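Local structure of cytochrome c (Pseudomonas aeruginosa, 6RTE) at residues Gly60-Pro65 / Ser197-Val202; Gln75-Ile80 / Ala103-Leu108. The protein catalyses the dehydrogenation of dihydro-heme d1 in heme d1 biosynthesis, as the enzyme NirN, with a heme c domain joined to an eight-bladed beta-propeller. One frame throughout, in Å; residues are numbered along the deposited sequence.

Contact 1: Gly60-Pro65 / Ser197-Val202. With HEC (heme c), chain C.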
ATOM      1  N   GLY A  60     -14.405  13.599  10.086  1.00 50.43           N
ATOM      2  CA  GLY A  60     -13.623  12.539  10.667  1.00 46.45           C
ATOM      3  C   GLY A  60     -13.728  11.259   9.863  1.00 41.70           C
ATOM      4  O   GLY A  60     -14.555  11.129   8.957  1.00 42.73           O
ATOM      5  N   PRO A  61     -12.888  10.283  10.191  1.00 35.89           N
ATOM      6  CA  PRO A  61     -12.810   9.069   9.378  1.00 32.74           C
ATOM      7  C   PRO A  61     -14.022   8.162   9.535  1.00 31.97           C
ATOM      8  O   PRO A  61     -14.841   8.281  10.452  1.00 33.76           O
ATOM      9  CB  PRO A  61     -11.539   8.379   9.893  1.00 32.54           C
ATOM     10  CG  PRO A  61     -11.287   8.956  11.226  1.00 33.79           C
ATOM     11  CD  PRO A  61     -11.777  10.375  11.154  1.00 35.30           C
ATOM     12  N   THR A  62     -14.100   7.220   8.599  1.00 30.93           N
ATOM     13  CA  THR A  62     -15.092   6.160   8.645  1.00 29.79           C
ATOM     14  C   THR A  62     -14.855   5.273   9.859  1.00 29.92           C
ATOM     15  O   THR A  62     -13.712   4.928  10.195  1.00 27.39           O
ATOM     16  CB  THR A  62     -15.021   5.347   7.348  1.00 30.98           C
ATOM     17  OG1 THR A  62     -15.110   6.239   6.229  1.00 32.63           O
ATOM     18  CG2 THR A  62     -16.136   4.324   7.257  1.00 30.40           C
ATOM     19  N   LEU A  63     -15.942   4.914  10.535  1.00 29.40           N
ATOM     20  CA  LEU A  63     -15.868   4.167  11.787  1.00 28.82           C
ATOM     21  C   LEU A  63     -16.682   2.883  11.703  1.00 29.47           C
ATOM     22  O   LEU A  63     -17.438   2.535  12.624  1.00 30.58           O
ATOM     23  CB  LEU A  63     -16.342   5.019  12.965  1.00 29.70           C
ATOM     24  CG  LEU A  63     -15.514   6.263  13.313  1.00 29.73           C
ATOM     25  CD1 LEU A  63     -16.119   6.919  14.545  1.00 32.71           C
ATOM     26  CD2 LEU A  63     -14.031   5.950  13.553  1.00 29.81           C
ATOM     27  N   LEU A  64     -16.547   2.171  10.611  1.00 29.91           N
ATOM     28  CA  LEU A  64     -17.128   0.844  10.477  1.00 29.28           C
ATOM     29  C   LEU A  64     -16.181  -0.203  11.042  1.00 29.45           C
ATOM     30  O   LEU A  64     -14.991   0.058  11.229  1.00 29.50           O
ATOM     31  CB  LEU A  64     -17.422   0.547   9.011  1.00 29.52           C
ATOM     32  CG  LEU A  64     -18.503   1.395   8.350  1.00 33.10           C
ATOM     33  CD1 LEU A  64     -18.492   1.178   6.852  1.00 36.14           C
ATOM     34  CD2 LEU A  64     -19.882   1.070   8.918  1.00 34.77           C
ATOM     35  N   PRO A  65     -16.676  -1.407  11.329  1.00 29.64           N
ATOM     36  CA  PRO A  65     -15.776  -2.453  11.848  1.00 27.99           C
ATOM     37  C   PRO A  65     -14.575  -2.687  10.953  1.00 26.22           C
ATOM     38  O   PRO A  65     -13.449  -2.780  11.459  1.00 24.94           O
ATOM     39  CB  PRO A  65     -16.690  -3.683  11.935  1.00 28.58           C
ATOM     40  CG  PRO A  65     -18.044  -3.120  12.121  1.00 30.33           C
ATOM     41  CD  PRO A  65     -18.084  -1.853  11.305  1.00 31.68           C
ATOM     42  N   SER A 197      -6.946   5.804  -0.181  1.00 24.55           N
ATOM     43  CA  SER A 197      -7.052   5.935   1.265  1.00 23.88           C
ATOM     44  C   SER A 197      -7.870   4.782   1.828  1.00 21.89           C
ATOM     45  O   SER A 197      -8.648   4.122   1.127  1.00 20.70           O
ATOM     46  CB  SER A 197      -7.675   7.286   1.671  1.00 24.59           C
ATOM     47  OG  SER A 197      -9.091   7.250   1.646  1.00 24.60           O
ATOM     48  N   ARG A 198      -7.677   4.556   3.126  1.00 23.38           N
ATOM     49  CA  ARG A 198      -8.349   3.465   3.811  1.00 24.82           C
ATOM     50  C   ARG A 198      -9.852   3.507   3.603  1.00 24.63           C
ATOM     51  O   ARG A 198     -10.489   2.471   3.357  1.00 23.45           O
ATOM     52  CB  ARG A 198      -8.028   3.526   5.308  1.00 27.48           C
ATOM     53  CG  ARG A 198      -8.704   2.421   6.128  1.00 27.97           C
ATOM     54  CD  ARG A 198      -8.522   2.661   7.608  1.00 28.04           C
ATOM     55  NE  ARG A 198      -9.553   3.534   8.144  1.00 27.37           N
ATOM     56  CZ  ARG A 198      -9.561   4.029   9.379  1.00 27.71           C
ATOM     57  NH1 ARG A 198      -8.572   3.762  10.234  1.00 26.76           N
ATOM     58  NH2 ARG A 198     -10.562   4.808   9.761  1.00 29.72           N
ATOM     59  N   ASP A 199     -10.449   4.687   3.720  1.00 24.69           N
ATOM     60  CA  ASP A 199     -11.904   4.819   3.694  1.00 25.19           C
ATOM     61  C   ASP A 199     -12.451   5.047   2.292  1.00 23.63           C
ATOM     62  O   ASP A 199     -13.614   5.440   2.141  1.00 23.64           O
ATOM     63  CB  ASP A 199     -12.326   5.929   4.655  1.00 25.97           C
ATOM     64  CG  ASP A 199     -11.883   5.646   6.081  1.00 27.71           C
ATOM     65  OD1 ASP A 199     -11.720   4.447   6.411  1.00 27.58           O
ATOM     66  OD2 ASP A 199     -11.684   6.601   6.867  1.00 28.63           O
ATOM     67  N   GLY A 200     -11.644   4.798   1.261  1.00 22.89           N
ATOM     68  CA  GLY A 200     -12.157   4.627  -0.092  1.00 22.06           C
ATOM     69  C   GLY A 200     -11.889   5.768  -1.047  1.00 22.83           C
ATOM     70  O   GLY A 200     -12.364   5.712  -2.189  1.00 22.82           O
ATOM     71  N   TRP A 201     -11.144   6.787  -0.634  1.00 23.51           N
ATOM     72  CA  TRP A 201     -10.914   7.955  -1.472  1.00 23.44           C
ATOM     73  C   TRP A 201      -9.698   7.747  -2.366  1.00 23.42           C
ATOM     74  O   TRP A 201      -8.661   7.241  -1.927  1.00 22.87           O
ATOM     75  CB  TRP A 201     -10.728   9.205  -0.621  1.00 24.54           C
ATOM     76  CG  TRP A 201     -12.006   9.671  -0.012  1.00 25.67           C
ATOM     77  CD1 TRP A 201     -12.487   9.357   1.234  1.00 27.89           C
ATOM     78  CD2 TRP A 201     -12.989  10.509  -0.619  1.00 26.22           C
ATOM     79  NE1 TRP A 201     -13.706   9.958   1.434  1.00 28.68           N
ATOM     80  CE2 TRP A 201     -14.039  10.667   0.315  1.00 27.90           C
ATOM     81  CE3 TRP A 201     -13.092  11.140  -1.856  1.00 25.63           C
ATOM     82  CZ2 TRP A 201     -15.162  11.435   0.046  1.00 29.28           C
ATOM     83  CZ3 TRP A 201     -14.213  11.899  -2.122  1.00 27.02           C
ATOM     84  CH2 TRP A 201     -15.228  12.044  -1.176  1.00 28.22           C
ATOM     85  N   VAL A 202      -9.841   8.131  -3.629  1.00 22.64           N
ATOM     86  CA  VAL A 202      -8.748   8.085  -4.596  1.00 23.15           C
ATOM     87  C   VAL A 202      -8.419   9.519  -4.987  1.00 22.66           C
ATOM     88  O   VAL A 202      -9.329  10.301  -5.302  1.00 22.89           O
ATOM     89  CB  VAL A 202      -9.117   7.254  -5.835  1.00 20.90           C
ATOM     90  CG1 VAL A 202      -7.951   7.224  -6.819  1.00 18.83           C
ATOM     91  CG2 VAL A 202      -9.527   5.840  -5.439  1.00 21.72           C
TER
HETATM   92 FE   HEC C 501     -13.780  11.115  16.278  1.00 29.87          FE
HETATM   93  CHA HEC C 501     -10.867   9.869  15.133  1.00 33.69           C
HETATM   94  CHB HEC C 501     -14.587   8.063  17.662  1.00 31.08           C
HETATM   95  CHC HEC C 501     -16.617  12.497  17.766  1.00 36.51           C
HETATM   96  CHD HEC C 501     -13.354  13.969  14.530  1.00 40.73           C
HETATM   97  NA  HEC C 501     -12.914   9.322  16.393  1.00 31.19           N
HETATM   98  C1A HEC C 501     -11.692   9.024  15.839  1.00 31.43           C
HETATM   99  C2A HEC C 501     -11.379   7.668  16.104  1.00 28.69           C
HETATM  100  C3A HEC C 501     -12.416   7.162  16.815  1.00 27.20           C
HETATM  101  C4A HEC C 501     -13.379   8.186  16.992  1.00 29.28           C
HETATM  102  CMA HEC C 501     -12.523   5.752  17.312  1.00 25.90           C
HETATM  103  CAA HEC C 501     -10.130   6.930  15.672  1.00 28.12           C
HETATM  104  CBA HEC C 501     -10.367   6.362  14.261  1.00 28.73           C
HETATM  105  CGA HEC C 501      -9.190   5.673  13.615  1.00 30.35           C
HETATM  106  O1A HEC C 501      -9.271   5.316  12.413  1.00 31.35           O
HETATM  107  O2A HEC C 501      -8.145   5.463  14.241  1.00 30.95           O
HETATM  108  NB  HEC C 501     -15.329  10.393  17.497  1.00 34.43           N
HETATM  109  C1B HEC C 501     -15.452   9.140  17.922  1.00 33.65           C
HETATM  110  C2B HEC C 501     -16.631   9.022  18.716  1.00 33.99           C
HETATM  111  C3B HEC C 501     -17.220  10.255  18.773  1.00 36.46           C
HETATM  112  C4B HEC C 501     -16.348  11.135  17.965  1.00 35.57           C
HETATM  113  CMB HEC C 501     -17.113   7.761  19.370  1.00 32.47           C
HETATM  114  CAB HEC C 501     -18.437  10.756  19.475  1.00 39.39           C
HETATM  115  CBB HEC C 501     -18.513  10.134  20.868  1.00 42.50           C
HETATM  116  NC  HEC C 501     -14.822  12.922  16.188  1.00 38.07           N
HETATM  117  C1C HEC C 501     -15.942  13.296  16.849  1.00 38.35           C
HETATM  118  C2C HEC C 501     -16.280  14.608  16.457  1.00 39.72           C
HETATM  119  C3C HEC C 501     -15.335  15.041  15.537  1.00 38.80           C
HETATM  120  C4C HEC C 501     -14.431  13.949  15.368  1.00 40.34           C
HETATM  121  CMC HEC C 501     -17.469  15.352  16.988  1.00 41.88           C
HETATM  122  CAC HEC C 501     -15.198  16.293  14.765  1.00 32.54           C
HETATM  123  CBC HEC C 501     -14.880  17.605  15.472  1.00 39.72           C
HETATM  124  ND  HEC C 501     -12.433  11.767  15.112  1.00 37.67           N
HETATM  125  C1D HEC C 501     -12.413  12.945  14.484  1.00 40.28           C
HETATM  126  C2D HEC C 501     -11.196  13.075  13.671  1.00 41.82           C
HETATM  127  C3D HEC C 501     -10.497  11.947  13.835  1.00 40.26           C
HETATM  128  C4D HEC C 501     -11.303  11.123  14.743  1.00 38.01           C
HETATM  129  CMD HEC C 501     -10.808  14.255  12.819  1.00 44.44           C
HETATM  130  CAD HEC C 501      -9.179  11.599  13.189  1.00 41.25           C
HETATM  131  CBD HEC C 501      -8.001  12.101  14.028  1.00 42.59           C
HETATM  132  CGD HEC C 501      -6.659  11.762  13.421  1.00 43.52           C
HETATM  133  O1D HEC C 501      -6.174  12.508  12.557  1.00 44.38           O
HETATM  134  O2D HEC C 501      -6.021  10.757  13.767  1.00 43.64           O
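Two nitrogens of Arg198 converge on one carboxylate oxygen of heme c: NH1 and NH2 both hydrogen-bond to propionate O1A, at 2.8 and 3.0 Å. Across the interface, the same NH2 lies 3.2 Å from Thr62 O, obliquely to the guanidinium plane. Arg198 NE forms a salt bridge with Asp199 OD1 at 2.9 Å through a nearly straight hydrogen bond (174°), OD1 lying in the guanidinium plane; together with the propionate bonds, this should restrain the rotation of the group. A bend at chi3 (86°) in an otherwise extended chain turns the guanidinium toward the heme. The other oxygen of Asp199, OD2, accepts a hydrogen bond from Thr62 N at 3.0 Å, the donor standing well above the carboxylate plane. Thr62 OG1, hydrogen-bonded to Leu56 O, rests against Asp199 CB at 3.2 Å. Pro61 CB packs on Asp199 OD2, while Pro61 CD sits 3.4 Å from heme C3D; the carbonyl of Pro61 accepts a hydrogen bond from His51 ND1. Arg198 and Asp199 occupy the middle of a type I turn between propeller strands 192-197 and 201-206. The propeller thus supplies a cation that probably offsets propionate charge, with Asp199 as the second-shell residue that orients it.

Contact 2: Gln75-Ile80 / Ala103-Leu108; sequences QAREVI and ALVAYL. With HEC (heme c), chain C.
Apolar contacts between Ile80 and Val105 lie at the heart of this helix pair, with Ile80 CD1 3.9 Å from Val105 CG2. The same methyl also meets Leu104 CB and Leu108 CD1, each at 4.3 Å, so the end of one isoleucine touches three side chains from two turns of helix 98-109. CG1 of Ile80 stands anti to the carbonyl carbon (chi1 -67°) and, with CD1 extended beyond it (chi2 168°), the side chain reaches this cluster. Val105 CG2 presses on the backbone and the base of the side chain of Arg77, 3.8 Å from both CA and CB, and the two side chains cross at about a right angle. The segments 75-80 and 103-108 approach to 9.7 Å between axes, with 128° between their directions, and belong to the small helical heme domain of the cytochrome c type. Contacts with the cofactor extend the apolar layer: Ile80 CD1 lies 3.5 Å from heme methyl CMB, and Leu104 CD1 is equally close to CBB, while Val79 CG1 approaches the pyrrole carbon C2A. Charged interactions lie at the far end of the extended Arg77 chain, where NE forms a salt bridge with Asp102 and NH2 one with Asp98, both on helix 98-109.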
ATOM      1  N   GLN A  75      -8.156   0.598  22.501  1.00 38.15           N
ATOM      2  CA  GLN A  75      -7.509   1.805  21.995  1.00 38.74           C
ATOM      3  C   GLN A  75      -8.540   2.809  21.493  1.00 36.04           C
ATOM      4  O   GLN A  75      -8.381   4.021  21.689  1.00 35.88           O
ATOM      5  CB  GLN A  75      -6.518   1.437  20.890  1.00 42.11           C
ATOM      6  CG  GLN A  75      -5.431   0.465  21.353  1.00 47.00           C
ATOM      7  CD  GLN A  75      -4.605  -0.102  20.206  1.00 50.74           C
ATOM      8  OE1 GLN A  75      -5.082  -0.215  19.071  1.00 49.09           O
ATOM      9  NE2 GLN A  75      -3.357  -0.456  20.497  1.00 54.94           N
ATOM     10  N   ALA A  76      -9.606   2.328  20.843  1.00 33.17           N
ATOM     11  CA  ALA A  76     -10.703   3.218  20.468  1.00 32.93           C
ATOM     12  C   ALA A  76     -11.315   3.873  21.699  1.00 33.85           C
ATOM     13  O   ALA A  76     -11.629   5.070  21.686  1.00 35.50           O
ATOM     14  CB  ALA A  76     -11.773   2.451  19.695  1.00 31.23           C
ATOM     15  N   ARG A  77     -11.495   3.100  22.775  1.00 33.58           N
ATOM     16  CA  ARG A  77     -12.062   3.654  23.999  1.00 36.65           C
ATOM     17  C   ARG A  77     -11.217   4.809  24.519  1.00 40.76           C
ATOM     18  O   ARG A  77     -11.752   5.848  24.930  1.00 41.30           O
ATOM     19  CB  ARG A  77     -12.171   2.559  25.052  1.00 38.50           C
ATOM     20  CG  ARG A  77     -13.055   2.913  26.230  1.00 42.90           C
ATOM     21  CD  ARG A  77     -13.234   1.720  27.152  1.00 46.27           C
ATOM     22  NE  ARG A  77     -14.181   2.016  28.223  1.00 49.11           N
ATOM     23  CZ  ARG A  77     -13.859   2.643  29.350  1.00 51.59           C
ATOM     24  NH1 ARG A  77     -12.609   3.036  29.568  1.00 50.89           N
ATOM     25  NH2 ARG A  77     -14.795   2.874  30.266  1.00 54.62           N
ATOM     26  N   GLU A  78      -9.892   4.650  24.513  1.00 42.29           N
ATOM     27  CA  GLU A  78      -9.030   5.708  25.023  1.00 45.23           C
ATOM     28  C   GLU A  78      -9.069   6.928  24.119  1.00 41.55           C
ATOM     29  O   GLU A  78      -8.999   8.062  24.610  1.00 42.24           O
ATOM     30  CB  GLU A  78      -7.600   5.190  25.183  1.00 49.78           C
ATOM     31  CG  GLU A  78      -7.450   4.084  26.226  1.00 56.84           C
ATOM     32  CD  GLU A  78      -7.553   4.598  27.662  1.00 66.57           C
ATOM     33  OE1 GLU A  78      -7.855   5.795  27.859  1.00 70.35           O
ATOM     34  OE2 GLU A  78      -7.327   3.800  28.598  1.00 70.48           O
ATOM     35  N   VAL A  79      -9.200   6.716  22.802  1.00 38.77           N
ATOM     36  CA  VAL A  79      -9.330   7.828  21.871  1.00 39.37           C
ATOM     37  C   VAL A  79     -10.628   8.586  22.120  1.00 39.90           C
ATOM     38  O   VAL A  79     -10.657   9.824  22.089  1.00 42.14           O
ATOM     39  CB  VAL A  79      -9.248   7.321  20.417  1.00 38.69           C
ATOM     40  CG1 VAL A  79      -9.516   8.460  19.449  1.00 38.61           C
ATOM     41  CG2 VAL A  79      -7.887   6.706  20.135  1.00 39.21           C
ATOM     42  N   ILE A  80     -11.723   7.860  22.367  1.00 37.63           N
ATOM     43  CA  ILE A  80     -13.004   8.515  22.610  1.00 39.46           C
ATOM     44  C   ILE A  80     -12.956   9.333  23.896  1.00 42.92           C
ATOM     45  O   ILE A  80     -13.576  10.399  23.995  1.00 45.57           O
ATOM     46  CB  ILE A  80     -14.135   7.469  22.663  1.00 40.00           C
ATOM     47  CG1 ILE A  80     -14.333   6.831  21.290  1.00 41.63           C
ATOM     48  CG2 ILE A  80     -15.424   8.112  23.183  1.00 40.29           C
ATOM     49  CD1 ILE A  80     -15.232   5.597  21.313  1.00 42.77           C
ATOM     50  N   ALA A 103     -20.566   1.580  25.675  1.00 44.35           N
ATOM     51  CA  ALA A 103     -21.654   1.477  24.710  1.00 44.42           C
ATOM     52  C   ALA A 103     -21.211   1.961  23.335  1.00 40.84           C
ATOM     53  O   ALA A 103     -21.520   1.329  22.314  1.00 40.37           O
ATOM     54  CB  ALA A 103     -22.861   2.274  25.190  1.00 47.47           C
ATOM     55  N   LEU A 104     -20.489   3.086  23.286  1.00 39.34           N
ATOM     56  CA  LEU A 104     -20.060   3.620  22.000  1.00 38.36           C
ATOM     57  C   LEU A 104     -19.081   2.673  21.315  1.00 34.85           C
ATOM     58  O   LEU A 104     -19.215   2.400  20.116  1.00 32.69           O
ATOM     59  CB  LEU A 104     -19.451   5.007  22.193  1.00 41.17           C
ATOM     60  CG  LEU A 104     -20.458   6.161  22.155  1.00 43.42           C
ATOM     61  CD1 LEU A 104     -19.845   7.435  22.719  1.00 45.75           C
ATOM     62  CD2 LEU A 104     -20.957   6.389  20.731  1.00 42.01           C
ATOM     63  N   VAL A 105     -18.105   2.148  22.065  1.00 34.47           N
ATOM     64  CA  VAL A 105     -17.148   1.208  21.492  1.00 34.62           C
ATOM     65  C   VAL A 105     -17.872  -0.016  20.947  1.00 33.47           C
ATOM     66  O   VAL A 105     -17.619  -0.460  19.815  1.00 30.68           O
ATOM     67  CB  VAL A 105     -16.087   0.812  22.532  1.00 37.75           C
ATOM     68  CG1 VAL A 105     -15.167  -0.281  21.976  1.00 36.18           C
ATOM     69  CG2 VAL A 105     -15.275   2.029  22.950  1.00 41.14           C
ATOM     70  N   ALA A 106     -18.780  -0.582  21.744  1.00 36.46           N
ATOM     71  CA  ALA A 106     -19.537  -1.746  21.299  1.00 37.07           C
ATOM     72  C   ALA A 106     -20.255  -1.459  19.984  1.00 35.19           C
ATOM     73  O   ALA A 106     -20.227  -2.280  19.064  1.00 33.83           O
ATOM     74  CB  ALA A 106     -20.533  -2.175  22.379  1.00 39.64           C
ATOM     75  N   TYR A 107     -20.882  -0.284  19.879  1.00 34.74           N
ATOM     76  CA  TYR A 107     -21.595   0.103  18.663  1.00 34.75           C
ATOM     77  C   TYR A 107     -20.658   0.223  17.463  1.00 33.35           C
ATOM     78  O   TYR A 107     -21.017  -0.169  16.344  1.00 33.18           O
ATOM     79  CB  TYR A 107     -22.326   1.427  18.912  1.00 34.89           C
ATOM     80  CG  TYR A 107     -23.030   2.019  17.713  1.00 37.67           C
ATOM     81  CD1 TYR A 107     -24.195   1.449  17.214  1.00 41.23           C
ATOM     82  CD2 TYR A 107     -22.545   3.167  17.094  1.00 40.13           C
ATOM     83  CE1 TYR A 107     -24.849   2.001  16.118  1.00 45.57           C
ATOM     84  CE2 TYR A 107     -23.185   3.722  16.002  1.00 44.76           C
ATOM     85  CZ  TYR A 107     -24.337   3.135  15.517  1.00 48.54           C
ATOM     86  OH  TYR A 107     -24.978   3.687  14.432  1.00 53.64           O
ATOM     87  N   LEU A 108     -19.458   0.779  17.662  1.00 34.30           N
ATOM     88  CA  LEU A 108     -18.555   0.992  16.538  1.00 31.34           C
ATOM     89  C   LEU A 108     -18.079  -0.335  15.956  1.00 28.93           C
ATOM     90  O   LEU A 108     -17.901  -0.457  14.745  1.00 26.55           O
ATOM     91  CB  LEU A 108     -17.343   1.828  16.956  1.00 34.05           C
ATOM     92  CG  LEU A 108     -17.558   3.294  17.355  1.00 33.80           C
ATOM     93  CD1 LEU A 108     -16.207   3.989  17.432  1.00 32.28           C
ATOM     94  CD2 LEU A 108     -18.467   4.005  16.392  1.00 34.18           C
TER
HETATM   95 FE   HEC C 501     -13.780  11.115  16.278  1.00 29.87          FE
HETATM   96  CHA HEC C 501     -10.867   9.869  15.133  1.00 33.69           C
HETATM   97  CHB HEC C 501     -14.587   8.063  17.662  1.00 31.08           C
HETATM   98  CHC HEC C 501     -16.617  12.497  17.766  1.00 36.51           C
HETATM   99  CHD HEC C 501     -13.354  13.969  14.530  1.00 40.73           C
HETATM  100  NA  HEC C 501     -12.914   9.322  16.393  1.00 31.19           N
HETATM  101  C1A HEC C 501     -11.692   9.024  15.839  1.00 31.43           C
HETATM  102  C2A HEC C 501     -11.379   7.668  16.104  1.00 28.69           C
HETATM  103  C3A HEC C 501     -12.416   7.162  16.815  1.00 27.20           C
HETATM  104  C4A HEC C 501     -13.379   8.186  16.992  1.00 29.28           C
HETATM  105  CMA HEC C 501     -12.523   5.752  17.312  1.00 25.90           C
HETATM  106  CAA HEC C 501     -10.130   6.930  15.672  1.00 28.12           C
HETATM  107  CBA HEC C 501     -10.367   6.362  14.261  1.00 28.73           C
HETATM  108  CGA HEC C 501      -9.190   5.673  13.615  1.00 30.35           C
HETATM  109  O1A HEC C 501      -9.271   5.316  12.413  1.00 31.35           O
HETATM  110  O2A HEC C 501      -8.145   5.463  14.241  1.00 30.95           O
HETATM  111  NB  HEC C 501     -15.329  10.393  17.497  1.00 34.43           N
HETATM  112  C1B HEC C 501     -15.452   9.140  17.922  1.00 33.65           C
HETATM  113  C2B HEC C 501     -16.631   9.022  18.716  1.00 33.99           C
HETATM  114  C3B HEC C 501     -17.220  10.255  18.773  1.00 36.46           C
HETATM  115  C4B HEC C 501     -16.348  11.135  17.965  1.00 35.57           C
HETATM  116  CMB HEC C 501     -17.113   7.761  19.370  1.00 32.47           C
HETATM  117  CAB HEC C 501     -18.437  10.756  19.475  1.00 39.39           C
HETATM  118  CBB HEC C 501     -18.513  10.134  20.868  1.00 42.50           C
HETATM  119  NC  HEC C 501     -14.822  12.922  16.188  1.00 38.07           N
HETATM  120  C1C HEC C 501     -15.942  13.296  16.849  1.00 38.35           C
HETATM  121  C2C HEC C 501     -16.280  14.608  16.457  1.00 39.72           C
HETATM  122  C3C HEC C 501     -15.335  15.041  15.537  1.00 38.80           C
HETATM  123  C4C HEC C 501     -14.431  13.949  15.368  1.00 40.34           C
HETATM  124  CMC HEC C 501     -17.469  15.352  16.988  1.00 41.88           C
HETATM  125  CAC HEC C 501     -15.198  16.293  14.765  1.00 32.54           C
HETATM  126  CBC HEC C 501     -14.880  17.605  15.472  1.00 39.72           C
HETATM  127  ND  HEC C 501     -12.433  11.767  15.112  1.00 37.67           N
HETATM  128  C1D HEC C 501     -12.413  12.945  14.484  1.00 40.28           C
HETATM  129  C2D HEC C 501     -11.196  13.075  13.671  1.00 41.82           C
HETATM  130  C3D HEC C 501     -10.497  11.947  13.835  1.00 40.26           C
HETATM  131  C4D HEC C 501     -11.303  11.123  14.743  1.00 38.01           C
HETATM  132  CMD HEC C 501     -10.808  14.255  12.819  1.00 44.44           C
HETATM  133  CAD HEC C 501      -9.179  11.599  13.189  1.00 41.25           C
HETATM  134  CBD HEC C 501      -8.001  12.101  14.028  1.00 42.59           C
HETATM  135  CGD HEC C 501      -6.659  11.762  13.421  1.00 43.52           C
HETATM  136  O1D HEC C 501      -6.174  12.508  12.557  1.00 44.38           O
HETATM  137  O2D HEC C 501      -6.021  10.757  13.767  1.00 43.64           O

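Heme c connects the two contacts, whose centres are about 17 Å apart. Contact 2 is nested along the chain inside the loop closed by contact 1, and its helices bring apolar side chains to the heme within the cytochrome domain; contact 1 joins that domain to the propeller and brings a charged group to a propionate. Between them they supply seven of the nineteen residues of the heme pocket. Leu63, from 60-65, bridges the two: its CD1 is 3.7 Å from heme CHB and 4.1 Å from Leu108 CD1. Pro65 CD also packs against Leu108 O, at 3.7 Å. Arg84 holds the heme by a further hydrogen bond outside both contacts.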